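TolA protein (Pseudomonas aeruginosa, PDB 1LR0) probably serves as an inner-membrane protein reaching into the periplasm within the Tol-Pal system, which supports outer membrane invagination during cell division and outer membrane integrity. Local coordinates at residues W42-A48 and D77-S83; L30-I34 and I94-L100; M52-L57 and A69-S75; I58-P62 and F105-R110. All coordinates share one frame; numbering follows the deposited sequence.

Contact 1: W42-A48 and D77-S83; sequences WRRPPSA and DKPFDSS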
# COMPACT_ATOMS: atom_id res chain seq x y z
N TRP A 42 2.87 -14.25 2.54
CA TRP A 42 2.36 -14.50 3.88
C TRP A 42 2.35 -15.98 4.25
O TRP A 42 1.88 -16.84 3.52
CB TRP A 42 0.92 -13.94 3.94
CG TRP A 42 0.24 -13.99 5.26
CD1 TRP A 42 0.66 -13.38 6.43
CD2 TRP A 42 -1.05 -14.55 5.55
NE1 TRP A 42 -0.25 -13.62 7.42
CE2 TRP A 42 -1.31 -14.32 6.91
CE3 TRP A 42 -1.99 -15.27 4.79
CZ2 TRP A 42 -2.52 -14.67 7.52
CZ3 TRP A 42 -3.18 -15.66 5.40
CH2 TRP A 42 -3.42 -15.37 6.75
N ARG A 43 2.80 -16.21 5.46
CA ARG A 43 2.79 -17.57 6.06
C ARG A 43 1.85 -17.47 7.24
O ARG A 43 2.13 -16.80 8.27
CB ARG A 43 4.22 -17.91 6.54
CG ARG A 43 5.16 -17.82 5.35
CD ARG A 43 6.53 -18.46 5.52
NE ARG A 43 6.64 -19.64 4.65
CZ ARG A 43 6.61 -19.62 3.30
NH1 ARG A 43 6.49 -18.46 2.64
NH2 ARG A 43 6.69 -20.77 2.61
N ARG A 44 0.65 -18.01 7.06
CA ARG A 44 -0.37 -17.76 8.07
C ARG A 44 -0.10 -18.45 9.38
O ARG A 44 0.24 -19.59 9.40
CB ARG A 44 -1.72 -18.13 7.53
CG ARG A 44 -1.91 -19.63 7.19
CD ARG A 44 -3.04 -19.84 6.23
NE ARG A 44 -2.67 -19.32 4.92
CZ ARG A 44 -3.47 -19.21 3.90
NH1 ARG A 44 -4.74 -19.60 3.96
NH2 ARG A 44 -2.98 -18.72 2.78
N PRO A 45 -0.29 -17.77 10.51
CA PRO A 45 -0.15 -18.44 11.80
C PRO A 45 -1.46 -19.06 12.24
O PRO A 45 -2.56 -18.63 11.80
CB PRO A 45 0.23 -17.28 12.70
CG PRO A 45 -0.60 -16.18 12.17
CD PRO A 45 -0.58 -16.34 10.69
N PRO A 46 -1.39 -20.05 13.14
CA PRO A 46 -2.60 -20.80 13.57
C PRO A 46 -3.64 -19.91 14.17
O PRO A 46 -4.79 -20.21 14.05
CB PRO A 46 -2.08 -21.77 14.65
CG PRO A 46 -0.63 -21.85 14.42
CD PRO A 46 -0.16 -20.56 13.78
N SER A 47 -3.26 -18.77 14.72
CA SER A 47 -4.24 -17.92 15.39
C SER A 47 -4.99 -16.95 14.48
O SER A 47 -5.89 -16.29 14.92
CB SER A 47 -3.53 -17.08 16.50
OG SER A 47 -2.43 -16.35 15.93
N ALA A 48 -4.61 -16.87 13.21
CA ALA A 48 -5.28 -15.98 12.32
C ALA A 48 -6.73 -16.29 12.18
O ALA A 48 -7.10 -17.46 12.12
CB ALA A 48 -4.60 -15.91 10.97
N ASP A 77 -3.77 -9.66 17.96
CA ASP A 77 -3.16 -10.98 17.96
C ASP A 77 -1.75 -10.83 17.50
O ASP A 77 -1.45 -10.51 16.35
CB ASP A 77 -3.95 -11.91 17.03
CG ASP A 77 -3.40 -13.31 17.01
OD1 ASP A 77 -3.63 -14.05 17.98
OD2 ASP A 77 -2.64 -13.73 16.08
N LYS A 78 -0.82 -11.02 18.40
CA LYS A 78 0.57 -10.73 18.06
C LYS A 78 1.17 -11.63 16.95
O LYS A 78 1.89 -11.18 16.14
CB LYS A 78 1.39 -10.78 19.34
CG LYS A 78 2.87 -10.53 19.11
CD LYS A 78 3.62 -10.18 20.42
CE LYS A 78 5.15 -10.26 20.26
NZ LYS A 78 5.77 -10.22 21.63
N PRO A 79 0.86 -12.93 16.89
CA PRO A 79 1.36 -13.72 15.79
C PRO A 79 0.84 -13.28 14.41
O PRO A 79 1.60 -13.29 13.43
CB PRO A 79 0.94 -15.15 16.14
CG PRO A 79 0.65 -15.08 17.66
CD PRO A 79 0.19 -13.73 17.91
N PHE A 80 -0.43 -12.92 14.30
CA PHE A 80 -0.87 -12.35 13.01
C PHE A 80 -0.17 -11.09 12.69
O PHE A 80 0.34 -10.91 11.60
CB PHE A 80 -2.43 -12.11 12.98
CG PHE A 80 -2.86 -11.45 11.75
CD1 PHE A 80 -3.61 -10.27 11.81
CD2 PHE A 80 -2.47 -11.98 10.54
CE1 PHE A 80 -3.94 -9.64 10.69
CE2 PHE A 80 -2.84 -11.37 9.38
CZ PHE A 80 -3.58 -10.13 9.44
N ASP A 81 -0.05 -10.19 13.67
CA ASP A 81 0.70 -8.98 13.44
C ASP A 81 2.13 -9.26 12.91
O ASP A 81 2.60 -8.65 11.96
CB ASP A 81 0.87 -8.17 14.73
CG ASP A 81 -0.40 -7.50 15.21
OD1 ASP A 81 -0.27 -6.93 16.31
OD2 ASP A 81 -1.53 -7.53 14.64
N SER A 82 2.83 -10.15 13.59
CA SER A 82 4.19 -10.45 13.21
C SER A 82 4.20 -11.09 11.83
O SER A 82 5.12 -10.82 11.03
CB SER A 82 4.79 -11.44 14.20
OG SER A 82 4.97 -10.81 15.45
N SER A 83 3.22 -11.91 11.52
CA SER A 83 3.18 -12.55 10.18
C SER A 83 2.97 -11.56 9.04
O SER A 83 3.49 -11.73 7.94
CB SER A 83 2.07 -13.63 10.15
OG SER A 83 0.75 -13.05 10.04
O HOH W 1 4.40 -14.21 7.12
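The N-cap of helix 78-91 lies where this helix meets the loop after helix 4-41 in the TolA/TonB C-terminal fold, and D77 in that position is bonded to S47 across the contact. With CG set opposite its backbone N (chi1 -179°), D77 turns its carboxylate over the first helical turn, where OD2 accepts from F80 N at 3.0 Å on its anti side. The same oxygen takes the hydroxyl of S47 on its syn side, S47 OG to D77 OD2 being 2.6 Å. Two donors on one oxygen thus restrict the rotation of the carboxylate and tie the loop to the cap. S47 is the third residue of a type I turn, P45 to A48, and the first proline of that turn faces the helix, with P45 CB 4.1 Å from P79 CB. Along the helix the indole of W42 provides a second polar link: W42 NE1 donates to S83 OG at 2.9 Å and 156°, the oxygen lying close to the ring plane. S83 OG is held between its backbone N and carbonyl carbon (chi1 76°) and itself donates to F80 O at 2.7 Å, on a lone pair in the carbonyl plane. The side chains of W42 and F80 cross at about a right angle, with W42 CZ2 3.8 Å from F80 CE2, and P118 and L121 of helix 118-123 touch both. One water closes the far end, accepting from R43 N and donating to S83 O at 2.8 Å.

Contact 2: L30-I34 and I94-L100; sequences LDDLI and IPEMQQL
I94, the first residue of its segment to meet helix 4-41, divides its branches between two neighbours: I94 CG2 lies 3.8 Å from L33 CD2, while I94 CD1 reaches I34 CG1. A short 3-10 segment follows, its turns closed by bonds such as M97 N to I94 O at 2.9 Å. Within it, E96 is bent at its second torsion (chi2 82°) and runs about perpendicular to L33, whose CD2 packs 3.4 Å from E96 CG; what meets the leucine is thus mainly the aliphatic part of the glutamate. M97, a selenomethionine here, starts off to one side but bends (chi2 -76°) until its methyl comes between two residues one helical turn apart, with M97 CE 3.9 Å from I34 CD1 and 4.0 Å from L30 CD2. L100 ends the segment, meeting L30 tip to tip, L100 CD2 to L30 CD1 at 3.9 Å. No hydrogen bond crosses, so the join is plain apolar packing. Around it, Y109 touches L30, I34, M97 and L100 together, I58 and M60 of strand 54-60 lie against I34 and M97 respectively, and V26 and L37 extend the helix 4-41 surface to L100 and I94.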
# COMPACT_ATOMS: atom_id res chain seq x y z
N LEU A 30 -1.61 0.59 -7.11
CA LEU A 30 -0.41 0.29 -6.33
C LEU A 30 -0.68 -0.37 -4.95
O LEU A 30 0.10 -1.20 -4.51
CB LEU A 30 0.42 1.57 -6.18
CG LEU A 30 1.16 1.92 -7.47
CD1 LEU A 30 1.59 3.39 -7.42
CD2 LEU A 30 2.38 0.94 -7.76
N ASP A 31 -1.75 0.01 -4.27
CA ASP A 31 -2.12 -0.56 -2.99
C ASP A 31 -2.54 -2.01 -3.23
O ASP A 31 -2.21 -2.87 -2.40
CB ASP A 31 -3.22 0.21 -2.23
CG ASP A 31 -2.70 1.55 -1.66
OD1 ASP A 31 -1.45 1.82 -1.73
OD2 ASP A 31 -3.47 2.36 -1.12
N ASP A 32 -3.21 -2.26 -4.35
CA ASP A 32 -3.56 -3.61 -4.74
C ASP A 32 -2.29 -4.47 -4.94
O ASP A 32 -2.24 -5.61 -4.45
CB ASP A 32 -4.35 -3.68 -6.01
CG ASP A 32 -5.78 -3.27 -5.87
OD1 ASP A 32 -6.29 -3.25 -4.72
OD2 ASP A 32 -6.46 -2.99 -6.95
N LEU A 33 -1.31 -3.90 -5.65
CA LEU A 33 -0.05 -4.58 -5.85
C LEU A 33 0.59 -4.90 -4.48
O LEU A 33 0.98 -6.01 -4.23
CB LEU A 33 0.85 -3.82 -6.81
CG LEU A 33 2.27 -4.36 -7.06
CD1 LEU A 33 2.11 -5.57 -7.85
CD2 LEU A 33 3.10 -3.35 -7.78
N ILE A 34 0.63 -3.95 -3.57
CA ILE A 34 1.25 -4.23 -2.29
C ILE A 34 0.54 -5.38 -1.62
O ILE A 34 1.12 -6.37 -1.16
CB ILE A 34 1.19 -3.00 -1.43
CG1 ILE A 34 2.13 -1.91 -1.96
CG2 ILE A 34 1.52 -3.32 0.01
CD1 ILE A 34 1.94 -0.59 -1.23
N ILE A 94 9.46 -3.36 -4.59
CA ILE A 94 8.34 -3.06 -5.45
C ILE A 94 8.80 -2.03 -6.47
O ILE A 94 8.44 -0.85 -6.26
CB ILE A 94 7.12 -2.57 -4.58
CG1 ILE A 94 6.85 -3.61 -3.50
CG2 ILE A 94 5.95 -2.50 -5.48
CD1 ILE A 94 5.64 -3.32 -2.62
N PRO A 95 9.61 -2.43 -7.48
CA PRO A 95 10.19 -1.48 -8.48
C PRO A 95 9.12 -0.71 -9.28
O PRO A 95 9.32 0.33 -9.93
CB PRO A 95 11.05 -2.39 -9.36
CG PRO A 95 10.56 -3.82 -9.04
CD PRO A 95 10.10 -3.81 -7.63
N GLU A 96 7.91 -1.26 -9.23
CA GLU A 96 6.73 -0.59 -9.76
C GLU A 96 6.63 0.79 -9.18
O GLU A 96 6.13 1.72 -9.86
CB GLU A 96 5.41 -1.41 -9.54
CG GLU A 96 5.38 -2.74 -10.28
CD GLU A 96 6.10 -3.93 -9.60
OE1 GLU A 96 6.83 -3.75 -8.60
OE2 GLU A 96 5.92 -5.07 -10.08
N MSE A 97 7.19 1.05 -7.99
CA MSE A 97 7.07 2.35 -7.50
C MSE A 97 7.82 3.34 -8.35
O MSE A 97 7.57 4.52 -8.25
CB MSE A 97 7.62 2.47 -6.12
CG MSE A 97 6.92 1.62 -5.14
SE MSE A 97 5.14 2.52 -4.71
CE MSE A 97 4.12 0.78 -4.20
N GLN A 98 8.69 2.87 -9.22
CA GLN A 98 9.53 3.83 -9.95
C GLN A 98 8.72 4.56 -10.99
O GLN A 98 9.21 5.45 -11.63
CB GLN A 98 10.69 3.13 -10.63
CG GLN A 98 11.79 2.59 -9.69
CD GLN A 98 12.77 1.70 -10.39
OE1 GLN A 98 13.03 1.87 -11.58
NE2 GLN A 98 13.32 0.73 -9.67
N GLN A 99 7.47 4.18 -11.16
CA GLN A 99 6.57 4.81 -12.12
C GLN A 99 5.98 6.11 -11.63
O GLN A 99 5.39 6.87 -12.40
CB GLN A 99 5.44 3.87 -12.36
CG GLN A 99 5.98 2.54 -12.98
CD GLN A 99 4.88 1.48 -13.26
OE1 GLN A 99 5.17 0.39 -13.83
NE2 GLN A 99 3.64 1.78 -12.84
N LEU A 100 6.15 6.38 -10.35
CA LEU A 100 5.67 7.59 -9.78
C LEU A 100 6.69 8.74 -9.96
O LEU A 100 7.87 8.53 -9.78
CB LEU A 100 5.49 7.41 -8.29
CG LEU A 100 4.45 6.37 -7.88
CD1 LEU A 100 4.46 6.28 -6.44
CD2 LEU A 100 3.10 6.85 -8.35

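Contact 3: M52-L57 and A69-S75; sequences MSVEVL and ASVSRSS
A classic beta bulge forms where E55 faces both S72 and R73. The carbonyl oxygen of E55 accepts two backbone amides, S72 N at 2.7 Å and R73 N at 3.1 Å, which approach from the same face of its carbonyl plane. E55 N returns a bond to R73 O at 3.0 Å, toward the same strand. The extra residue shifts the register by one, and the chain turns a corner at S72. Beyond the bulge the hairpin of strands 54-60 and 66-73, two of the three strands of the antiparallel sheet, runs in regular pairing. V56 and V71 make a non-hydrogen-bonded pair, and L57 and S70 a hydrogen-bonded one. In the latter, L57 N approaches S70 O nearly head-on (C=O...N angle 167°) at 2.7 Å, and S70 N returns a bond to L57 O. V56 CG1, opposite its backbone N (chi1 173°), comes 4.1 Å from A69 CB. V54 CG2 points at V71 CG1 from 4.3 Å, and V54 is also touched by F80 and A84 of helix 78-91. E55 and R73 are on the other face; a water accepts from R73 NE and makes a weak bond to E55 OE1. Past the corner the two segments stay joined through S75: its CA makes a CA-H...O contact of 3.1 Å with S53 O, one water links S75 O to S53 N, and S75 OG turns to D81.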
# COMPACT_ATOMS: atom_id res chain seq x y z
N MSE A 52 -10.04 -10.09 11.63
CA MSE A 52 -8.89 -9.35 12.13
C MSE A 52 -8.37 -8.34 11.10
O MSE A 52 -8.47 -8.57 9.86
CB MSE A 52 -7.72 -10.37 12.51
CG MSE A 52 -8.03 -11.30 13.68
SE MSE A 52 -6.41 -12.42 13.92
CE MSE A 52 -7.05 -13.22 15.65
N SER A 53 -7.70 -7.28 11.61
CA SER A 53 -7.07 -6.27 10.79
C SER A 53 -5.82 -5.78 11.44
O SER A 53 -5.84 -5.50 12.63
CB SER A 53 -8.02 -5.01 10.70
OG SER A 53 -9.01 -5.28 9.79
N VAL A 54 -4.71 -5.73 10.72
CA VAL A 54 -3.52 -5.10 11.24
C VAL A 54 -3.07 -3.99 10.30
O VAL A 54 -3.08 -4.18 9.07
CB VAL A 54 -2.37 -6.09 11.45
CG1 VAL A 54 -1.94 -6.78 10.10
CG2 VAL A 54 -1.15 -5.41 12.05
N GLU A 55 -2.78 -2.81 10.84
CA GLU A 55 -2.18 -1.75 10.03
C GLU A 55 -0.64 -1.80 10.19
O GLU A 55 -0.11 -1.74 11.28
CB GLU A 55 -2.64 -0.29 10.34
CG GLU A 55 -2.27 0.74 9.29
CD GLU A 55 -2.88 2.08 9.75
OE1 GLU A 55 -2.76 2.15 10.95
OE2 GLU A 55 -3.44 2.92 9.03
N VAL A 56 0.04 -1.79 9.07
CA VAL A 56 1.47 -1.84 9.01
C VAL A 56 2.01 -0.64 8.31
O VAL A 56 1.54 -0.32 7.23
CB VAL A 56 1.90 -3.11 8.16
CG1 VAL A 56 3.37 -3.09 7.96
CG2 VAL A 56 1.44 -4.39 8.88
N LEU A 57 3.04 -0.03 8.89
CA LEU A 57 3.77 1.07 8.24
C LEU A 57 4.93 0.47 7.53
O LEU A 57 5.74 -0.20 8.10
CB LEU A 57 4.23 2.03 9.32
CG LEU A 57 5.15 3.08 8.76
CD1 LEU A 57 4.36 4.11 8.02
CD2 LEU A 57 5.88 3.68 9.97
N ALA A 69 9.24 -2.27 8.12
CA ALA A 69 7.80 -2.52 8.27
C ALA A 69 7.60 -2.69 9.76
O ALA A 69 8.44 -3.33 10.47
CB ALA A 69 7.43 -3.74 7.54
N SER A 70 6.57 -2.05 10.26
CA SER A 70 6.23 -2.17 11.63
C SER A 70 4.71 -2.03 11.82
O SER A 70 4.03 -1.44 11.02
CB SER A 70 6.91 -1.07 12.44
OG SER A 70 6.57 0.18 11.85
N VAL A 71 4.24 -2.51 12.94
CA VAL A 71 2.82 -2.44 13.28
C VAL A 71 2.47 -1.01 13.65
O VAL A 71 2.98 -0.46 14.62
CB VAL A 71 2.59 -3.30 14.41
CG1 VAL A 71 1.16 -3.11 14.86
CG2 VAL A 71 2.79 -4.80 13.97
N SER A 72 1.54 -0.43 12.91
CA SER A 72 1.01 0.89 13.29
C SER A 72 -0.28 0.75 14.13
O SER A 72 -0.58 1.63 14.94
CB SER A 72 0.75 1.77 12.05
OG SER A 72 -0.06 1.08 11.11
N ARG A 73 -1.12 -0.27 13.87
CA ARG A 73 -2.26 -0.57 14.76
C ARG A 73 -2.38 -2.05 14.81
O ARG A 73 -2.61 -2.68 13.81
CB ARG A 73 -3.55 0.09 14.29
CG ARG A 73 -4.77 -0.08 15.22
CD ARG A 73 -6.08 0.47 14.58
NE ARG A 73 -6.05 1.94 14.43
CZ ARG A 73 -6.19 2.80 15.44
NH1 ARG A 73 -6.37 2.41 16.66
NH2 ARG A 73 -6.16 4.11 15.21
N SER A 74 -2.23 -2.58 16.00
CA SER A 74 -2.27 -4.00 16.21
C SER A 74 -3.62 -4.60 15.93
O SER A 74 -4.65 -3.96 16.17
CB SER A 74 -1.86 -4.33 17.64
OG SER A 74 -2.07 -5.74 17.88
N SER A 75 -3.64 -5.85 15.44
CA SER A 75 -4.85 -6.63 15.33
C SER A 75 -5.41 -7.13 16.66
O SER A 75 -6.56 -7.66 16.69
CB SER A 75 -4.59 -7.89 14.49
OG SER A 75 -3.74 -8.80 15.16
O HOH W 2 -8.28 -7.22 14.55
O HOH W 3 -5.90 -2.67 13.36
O HOH W 4 -5.68 1.79 11.65
O HOH W 5 8.08 0.72 9.40

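Contact 4: I58-P62 and F105-R110; sequences IEMLP and FDSLYR
D106 OD1 is gripped by two nitrogens of R110, and the guanidinium so held lies against P62 across the contact. NH2 of R110 is 2.6 Å from D106 OD1, on the syn lone pair, and NE comes in above the carboxylate plane; both bonds stay in the guanidinium plane, fixing its rotation. This salt bridge spans the end of helix 102-108, where the chain leaves for strand 111-116 and begins to pair with strand 54-60 in the antiparallel sheet. Pairing shows in one bond, M60 N to R110 O at 3.1 Å and 166°, with the donor above the carbonyl plane. The turn itself is tied by F105 O, which accepts from both Y109 N at 2.7 Å and R110 N at 3.0 Å. The ring of F105, set opposite its backbone N (chi1 -176°), is directed at the strand and has atoms over both faces. P62 CA makes a CH-pi contact over one face, 3.7 Å from the ring centroid and 17° off its normal, while Y109 C and R110 N lie over the opposite face, displaced to the rim. M60 O sits at the ring edge, and M60 CB packs 3.8 Å from F105 CZ. P62 also turns its ring carbon CG to R110, 3.5 Å from NH2. The selenomethionine M60 and Y109 run side by side, pointing the same way; Y109 OH continues to D31 of helix 4-41, and M60 CE stops at the ring edge, 4.2 Å from Y109 CD2.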
# COMPACT_ATOMS: atom_id res chain seq x y z
N ILE A 58 4.82 0.65 6.24
CA ILE A 58 5.75 0.25 5.25
C ILE A 58 6.64 1.43 4.83
O ILE A 58 6.13 2.48 4.38
CB ILE A 58 5.06 -0.27 4.06
CG1 ILE A 58 4.01 -1.36 4.38
CG2 ILE A 58 6.06 -0.86 3.14
CD1 ILE A 58 3.40 -1.95 3.14
N GLU A 59 7.94 1.20 4.91
CA GLU A 59 8.96 2.21 4.50
C GLU A 59 9.70 1.73 3.27
O GLU A 59 10.21 0.61 3.28
CB GLU A 59 9.96 2.43 5.66
CG GLU A 59 9.26 3.00 6.88
CD GLU A 59 10.14 3.34 8.07
OE1 GLU A 59 11.32 3.82 7.89
OE2 GLU A 59 9.62 3.11 9.19
N MSE A 60 9.75 2.57 2.24
CA MSE A 60 10.37 2.31 0.97
C MSE A 60 11.31 3.41 0.48
O MSE A 60 11.17 4.57 0.85
CB MSE A 60 9.34 2.07 -0.15
CG MSE A 60 8.64 0.70 0.01
SE MSE A 60 7.35 0.36 -1.35
CE MSE A 60 5.86 1.28 -0.31
N LEU A 61 12.22 3.02 -0.40
CA LEU A 61 13.03 3.98 -1.17
C LEU A 61 12.39 4.16 -2.47
O LEU A 61 11.68 3.30 -2.94
CB LEU A 61 14.43 3.39 -1.43
CG LEU A 61 15.22 3.13 -0.17
CD1 LEU A 61 16.63 2.44 -0.40
CD2 LEU A 61 15.33 4.42 0.65
N PRO A 62 12.71 5.26 -3.16
CA PRO A 62 12.13 5.50 -4.47
C PRO A 62 12.38 4.38 -5.46
O PRO A 62 11.60 4.25 -6.40
CB PRO A 62 12.87 6.74 -4.93
CG PRO A 62 13.29 7.36 -3.72
CD PRO A 62 13.60 6.34 -2.72
N PHE A 105 5.79 9.92 -5.00
CA PHE A 105 6.44 8.95 -4.13
C PHE A 105 6.66 9.41 -2.73
O PHE A 105 6.20 8.80 -1.73
CB PHE A 105 7.78 8.48 -4.63
CG PHE A 105 8.39 7.40 -3.74
CD1 PHE A 105 7.89 6.10 -3.79
CD2 PHE A 105 9.35 7.71 -2.79
CE1 PHE A 105 8.39 5.12 -2.95
CE2 PHE A 105 9.89 6.75 -1.95
CZ PHE A 105 9.40 5.44 -2.00
N ASP A 106 7.35 10.53 -2.62
CA ASP A 106 7.71 11.04 -1.35
C ASP A 106 6.48 11.35 -0.49
O ASP A 106 6.52 11.24 0.74
CB ASP A 106 8.52 12.34 -1.49
CG ASP A 106 10.01 12.11 -1.86
OD1 ASP A 106 10.60 11.01 -1.64
OD2 ASP A 106 10.70 13.06 -2.33
N SER A 107 5.40 11.74 -1.13
CA SER A 107 4.28 12.19 -0.37
C SER A 107 3.48 10.96 0.13
O SER A 107 2.99 10.98 1.23
CB SER A 107 3.37 13.00 -1.27
OG SER A 107 2.07 13.05 -0.70
N LEU A 108 3.39 9.95 -0.72
CA LEU A 108 2.49 8.87 -0.48
C LEU A 108 3.06 7.50 -0.17
O LEU A 108 2.35 6.69 0.48
CB LEU A 108 1.66 8.71 -1.71
CG LEU A 108 0.56 9.78 -1.74
CD1 LEU A 108 -0.17 9.72 -3.05
CD2 LEU A 108 -0.45 9.62 -0.59
N TYR A 109 4.27 7.21 -0.64
CA TYR A 109 4.77 5.83 -0.63
C TYR A 109 6.05 5.63 0.04
O TYR A 109 6.41 4.50 0.36
CB TYR A 109 4.82 5.20 -2.01
CG TYR A 109 3.42 4.81 -2.48
CD1 TYR A 109 2.63 5.68 -3.25
CD2 TYR A 109 2.85 3.61 -2.08
CE1 TYR A 109 1.38 5.30 -3.70
CE2 TYR A 109 1.52 3.28 -2.48
CZ TYR A 109 0.81 4.13 -3.27
OH TYR A 109 -0.50 3.82 -3.72
N ARG A 110 6.76 6.72 0.33
CA ARG A 110 7.91 6.58 1.17
C ARG A 110 7.63 6.02 2.55
O ARG A 110 8.43 5.22 3.13
CB ARG A 110 8.68 7.93 1.25
CG ARG A 110 10.05 7.78 1.85
CD ARG A 110 10.90 9.08 1.84
NE ARG A 110 11.32 9.55 0.51
CZ ARG A 110 12.52 9.24 -0.08
NH1 ARG A 110 13.37 8.41 0.48
NH2 ARG A 110 12.84 9.75 -1.26

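Overall arrangement
All four contacts lie in the C-terminal periplasmic domain (domain III) of TolA. Contacts 3 and 4, about 17 Å apart centre to centre, both use strand 54-60, the middle strand of the sheet: contact 3 takes its start, against strand 66-73, and contact 4 its end, against the chain entering strand 111-116. Contacts 1 and 2 join helices and loops to these ends. Contact 1, centred about 11 Å from contact 3, meets it through D81 with S74 and S75; contact 2, centred about 10 Å from contact 4 and 25 Å from contact 1, meets contact 4 through Y109. Contact 3 is nested within contact 1, contact 1 within contact 2, and contact 4 crosses all three, so segments distant in sequence are interleaved in one fold.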